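Local structure of putative cytosine/guanine deaminase (2PAJ) at residues L166-A171 with V194-R199; R203-S208 with L241-H246. The protein catalyses the zinc-dependent hydrolytic deamination of pterins such as isoxanthopterin, turning a 2-amino-4-hydroxypteridine into a 2,4-dihydroxypteridine and ammonium. All blocks are in the same frame, centred on the assembly; numbering follows the deposited sequence.

The two contacts follow one another along the chain and lie on the same side of the centre of the chain, their own centres 11 Å apart. Helix 190-203 ties them together: contact 1 pairs its middle with strand 163-168, and contact 2 begins where the helix runs out. They meet in apolar packing, with Ile197 CG2 3.8 Å from Leu243 CD1; Leu167 also packs against His246. Contact 1 has the side chain of Arg168 about 11 Å from that of the zinc ligand His78. The touching residues of contact 2 lie away from the metal centre, although His246 of that segment meets the ring of the zinc ligand His76 and strand 244-248 ends in the ligand His248.

Contact 1: L166-A171 with V194-R199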
# COMPACT_ATOMS: atom_id res chain seq x y z
N LEU A 166 1.83 8.66 -3.59
CA LEU A 166 2.29 9.56 -2.54
C LEU A 166 1.14 10.14 -1.73
O LEU A 166 0.24 10.79 -2.27
CB LEU A 166 3.11 10.70 -3.14
CG LEU A 166 3.61 11.75 -2.14
CD1 LEU A 166 4.44 11.09 -1.05
CD2 LEU A 166 4.41 12.81 -2.87
N LEU A 167 1.17 9.91 -0.42
CA LEU A 167 0.15 10.41 0.48
C LEU A 167 0.81 11.55 1.27
O LEU A 167 1.23 11.38 2.41
CB LEU A 167 -0.32 9.30 1.44
CG LEU A 167 -0.66 7.93 0.86
CD1 LEU A 167 -1.13 7.02 1.97
CD2 LEU A 167 -1.72 8.07 -0.21
N ARG A 168 0.89 12.72 0.63
CA ARG A 168 1.53 13.90 1.19
C ARG A 168 0.90 14.31 2.51
O ARG A 168 -0.18 14.89 2.55
CB ARG A 168 1.43 15.05 0.17
CG ARG A 168 2.59 16.04 0.16
CD ARG A 168 2.63 16.90 1.42
NE ARG A 168 3.63 17.97 1.32
CZ ARG A 168 3.89 18.84 2.28
NH1 ARG A 168 3.23 18.79 3.42
NH2 ARG A 168 4.82 19.76 2.10
N GLY A 169 1.60 14.01 3.60
CA GLY A 169 1.10 14.34 4.92
C GLY A 169 1.70 15.59 5.52
O GLY A 169 2.52 16.26 4.90
N GLY A 170 1.29 15.91 6.74
CA GLY A 170 1.81 17.08 7.41
C GLY A 170 0.83 17.73 8.37
O GLY A 170 -0.25 17.21 8.63
N ALA A 171 1.24 18.87 8.92
CA ALA A 171 0.39 19.60 9.85
C ALA A 171 0.67 21.09 9.81
O ALA A 171 1.75 21.53 9.41
CB ALA A 171 0.58 19.07 11.26
N VAL A 194 -0.32 23.66 0.73
CA VAL A 194 -1.12 23.75 -0.48
C VAL A 194 -0.26 23.95 -1.73
O VAL A 194 -0.46 23.31 -2.74
CB VAL A 194 -2.13 24.92 -0.39
CG1 VAL A 194 -3.02 24.94 -1.62
CG2 VAL A 194 -2.96 24.78 0.87
N ALA A 195 0.69 24.87 -1.63
CA ALA A 195 1.57 25.17 -2.74
C ALA A 195 2.31 23.92 -3.20
O ALA A 195 2.37 23.61 -4.40
CB ALA A 195 2.56 26.25 -2.34
N ASP A 196 2.85 23.18 -2.24
CA ASP A 196 3.61 21.98 -2.54
C ASP A 196 2.80 20.95 -3.28
O ASP A 196 3.29 20.32 -4.22
CB ASP A 196 4.15 21.37 -1.25
CG ASP A 196 5.30 20.43 -1.51
OD1 ASP A 196 5.67 19.69 -0.57
OD2 ASP A 196 5.83 20.44 -2.64
N ILE A 197 1.56 20.78 -2.86
CA ILE A 197 0.70 19.80 -3.49
C ILE A 197 0.38 20.15 -4.94
O ILE A 197 0.30 19.26 -5.79
CB ILE A 197 -0.57 19.61 -2.66
CG1 ILE A 197 -0.24 18.68 -1.48
CG2 ILE A 197 -1.68 19.04 -3.51
CD1 ILE A 197 -1.44 18.23 -0.70
N GLU A 198 0.22 21.43 -5.22
CA GLU A 198 -0.06 21.86 -6.58
C GLU A 198 1.18 21.54 -7.43
O GLU A 198 1.08 21.03 -8.55
CB GLU A 198 -0.37 23.36 -6.58
CG GLU A 198 -1.52 23.69 -5.63
CD GLU A 198 -2.12 25.08 -5.85
OE1 GLU A 198 -1.42 26.09 -5.60
OE2 GLU A 198 -3.30 25.15 -6.27
N ARG A 199 2.34 21.79 -6.84
CA ARG A 199 3.60 21.51 -7.50
C ARG A 199 3.64 20.01 -7.81
O ARG A 199 3.85 19.61 -8.95
CB ARG A 199 4.75 21.92 -6.58
CG ARG A 199 6.10 21.48 -7.06
CD ARG A 199 7.03 21.27 -5.87
NE ARG A 199 7.98 20.18 -6.10
CZ ARG A 199 8.20 19.19 -5.23
NH1 ARG A 199 7.54 19.16 -4.08
NH2 ARG A 199 9.06 18.22 -5.52
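Arg168 of strand 163-168 meets Asp196 of helix 190-203 at about a right angle, the guanidinium and carboxylate planes standing 83° apart. The arginine approaches side-on, and both of its nitrogens on that edge converge on a single oxygen. Arg168 NH2 makes the straighter bond, 2.8 Å to Asp196 OD1, in the guanidinium plane and on the anti lone pair of the oxygen. Arg168 NE reaches the same Asp196 OD1 at 3.3 Å, from above the carboxylate plane and with a more bent N-H angle of 136°. A turn at chi2 (-69°) bends the arginine chain and brings this edge round to the helix. Nearer the backbone, the aliphatic part of the arginine also packs, Arg168 CG lying 4.2 Å from Ile197 CG1. The other carboxylate oxygen, Asp196 OD2, takes Arg199 NH1 at 2.6 Å on its syn lone pair, so the aspartate bridges two arginines. NH1 of Arg168 makes a salt bridge to Glu188, and Tyr141 and Tyr193 add cation-pi contacts to the same guanidinium. Strand 163-168 belongs to the barrel of this metal-dependent hydrolase, and helix 190-203 packs against its outside. With Asp196 on its NE/NH2 edge and Glu188 on NH1, buried Arg168 is restricted in rotation, and the two acids probably offset the cost of burying its charge.

Contact 2: R203-S208 with L241-H246; sequences RYHDAS and LGLRMH
In the loop after helix 190-203, His205 lays the face of its imidazole on a methyl of Leu243. The first step of the histidine side chain, to CB, is toward segment 241-246, and CG then stands anti to the backbone N (chi1 -169°), carrying the ring out over the leucine. His205 CG and His205 CD2 each lie 3.6 Å from Leu243 CD2. His205 NE2 is as close as these two, and His205 ND1 and His205 CE1 are only slightly farther from Leu243 CD2 at 3.7 Å, so the methyl sits over the middle of the ring. This is a CH-pi contact, with Leu243 CD2 3.5 Å from the centroid of the His205 ring and 2° off its normal. His205 CE1 also approaches Gly242 O obliquely, at 3.8 Å. Gly242 itself closes helix 228-240 in a Schellman motif, its positive phi turning the chain into strand 244-248 of the barrel; Leu243 occupies the short link between the two. The side chains of His205 and Leu243 run past each other in opposite directions, and the leucine also touches Ile197 of helix 190-203. His205 rests as well on Arg214 and Val215 of strand 213-217.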
# COMPACT_ATOMS: atom_id res chain seq x y z
N ARG A 203 3.50 17.82 -11.29
CA ARG A 203 4.72 17.12 -11.63
C ARG A 203 4.59 15.61 -11.78
O ARG A 203 5.03 15.05 -12.79
CB ARG A 203 5.78 17.44 -10.58
CG ARG A 203 7.21 17.09 -10.92
CD ARG A 203 8.03 17.29 -9.65
NE ARG A 203 9.49 17.35 -9.81
CZ ARG A 203 10.23 16.45 -10.44
NH1 ARG A 203 9.64 15.40 -11.00
NH2 ARG A 203 11.55 16.58 -10.49
N TYR A 204 4.00 14.95 -10.79
CA TYR A 204 3.89 13.49 -10.80
C TYR A 204 2.55 12.80 -11.02
O TYR A 204 2.51 11.71 -11.59
CB TYR A 204 4.45 12.94 -9.50
CG TYR A 204 5.83 13.38 -9.16
CD1 TYR A 204 6.05 14.32 -8.15
CD2 TYR A 204 6.94 12.80 -9.79
CE1 TYR A 204 7.34 14.67 -7.76
CE2 TYR A 204 8.23 13.15 -9.41
CZ TYR A 204 8.42 14.07 -8.40
OH TYR A 204 9.69 14.39 -7.99
N HIS A 205 1.46 13.42 -10.57
CA HIS A 205 0.14 12.81 -10.69
C HIS A 205 -0.38 12.56 -12.11
O HIS A 205 -0.51 13.48 -12.91
CB HIS A 205 -0.88 13.62 -9.89
CG HIS A 205 -2.21 12.94 -9.73
ND1 HIS A 205 -3.31 13.27 -10.48
CD2 HIS A 205 -2.61 11.96 -8.88
CE1 HIS A 205 -4.34 12.52 -10.11
NE2 HIS A 205 -3.94 11.72 -9.14
N ASP A 206 -0.67 11.29 -12.38
CA ASP A 206 -1.23 10.82 -13.64
C ASP A 206 -2.63 10.36 -13.25
O ASP A 206 -2.79 9.61 -12.29
CB ASP A 206 -0.42 9.64 -14.18
CG ASP A 206 -1.04 9.01 -15.41
OD1 ASP A 206 -2.25 9.22 -15.66
OD2 ASP A 206 -0.33 8.28 -16.14
N ALA A 207 -3.65 10.80 -13.97
CA ALA A 207 -5.01 10.44 -13.62
C ALA A 207 -5.57 9.15 -14.21
O ALA A 207 -6.68 8.74 -13.85
CB ALA A 207 -5.94 11.58 -13.96
N SER A 208 -4.82 8.48 -15.08
CA SER A 208 -5.34 7.23 -15.65
C SER A 208 -5.56 6.21 -14.55
O SER A 208 -4.95 6.29 -13.49
CB SER A 208 -4.41 6.65 -16.71
OG SER A 208 -3.28 6.02 -16.14
N LEU A 241 -7.99 19.75 -7.77
CA LEU A 241 -6.91 19.17 -8.55
C LEU A 241 -7.22 17.72 -8.95
O LEU A 241 -6.39 17.06 -9.57
CB LEU A 241 -5.60 19.20 -7.75
CG LEU A 241 -4.96 20.56 -7.48
CD1 LEU A 241 -3.73 20.44 -6.58
CD2 LEU A 241 -4.58 21.17 -8.81
N GLY A 242 -8.41 17.25 -8.59
CA GLY A 242 -8.80 15.89 -8.92
C GLY A 242 -8.00 14.83 -8.17
O GLY A 242 -7.69 13.77 -8.72
N LEU A 243 -7.68 15.11 -6.91
CA LEU A 243 -6.91 14.18 -6.09
C LEU A 243 -7.79 13.57 -5.01
O LEU A 243 -8.86 14.09 -4.70
CB LEU A 243 -5.74 14.90 -5.42
CG LEU A 243 -4.74 15.71 -6.23
CD1 LEU A 243 -3.74 16.30 -5.27
CD2 LEU A 243 -4.06 14.82 -7.25
N ARG A 244 -7.33 12.46 -4.43
CA ARG A 244 -8.06 11.80 -3.35
C ARG A 244 -7.51 12.25 -1.99
O ARG A 244 -6.41 12.79 -1.90
CB ARG A 244 -7.96 10.28 -3.47
CG ARG A 244 -8.56 9.77 -4.75
CD ARG A 244 -9.10 8.38 -4.60
NE ARG A 244 -10.00 8.10 -5.71
CZ ARG A 244 -10.96 7.18 -5.69
NH1 ARG A 244 -11.15 6.43 -4.61
NH2 ARG A 244 -11.74 7.03 -6.74
N MET A 245 -8.30 12.04 -0.94
CA MET A 245 -7.90 12.45 0.40
C MET A 245 -7.73 11.25 1.33
O MET A 245 -8.51 10.29 1.28
CB MET A 245 -8.95 13.39 0.97
CG MET A 245 -9.12 14.69 0.20
SD MET A 245 -10.77 15.34 0.38
CE MET A 245 -11.35 14.99 -1.16
N HIS A 246 -6.71 11.31 2.18
CA HIS A 246 -6.43 10.24 3.11
C HIS A 246 -5.86 10.76 4.42
O HIS A 246 -5.09 11.71 4.42
CB HIS A 246 -5.46 9.25 2.48
CG HIS A 246 -4.93 8.22 3.42
ND1 HIS A 246 -3.62 8.19 3.83
CD2 HIS A 246 -5.54 7.19 4.05
CE1 HIS A 246 -3.44 7.18 4.66
NE2 HIS A 246 -4.59 6.56 4.82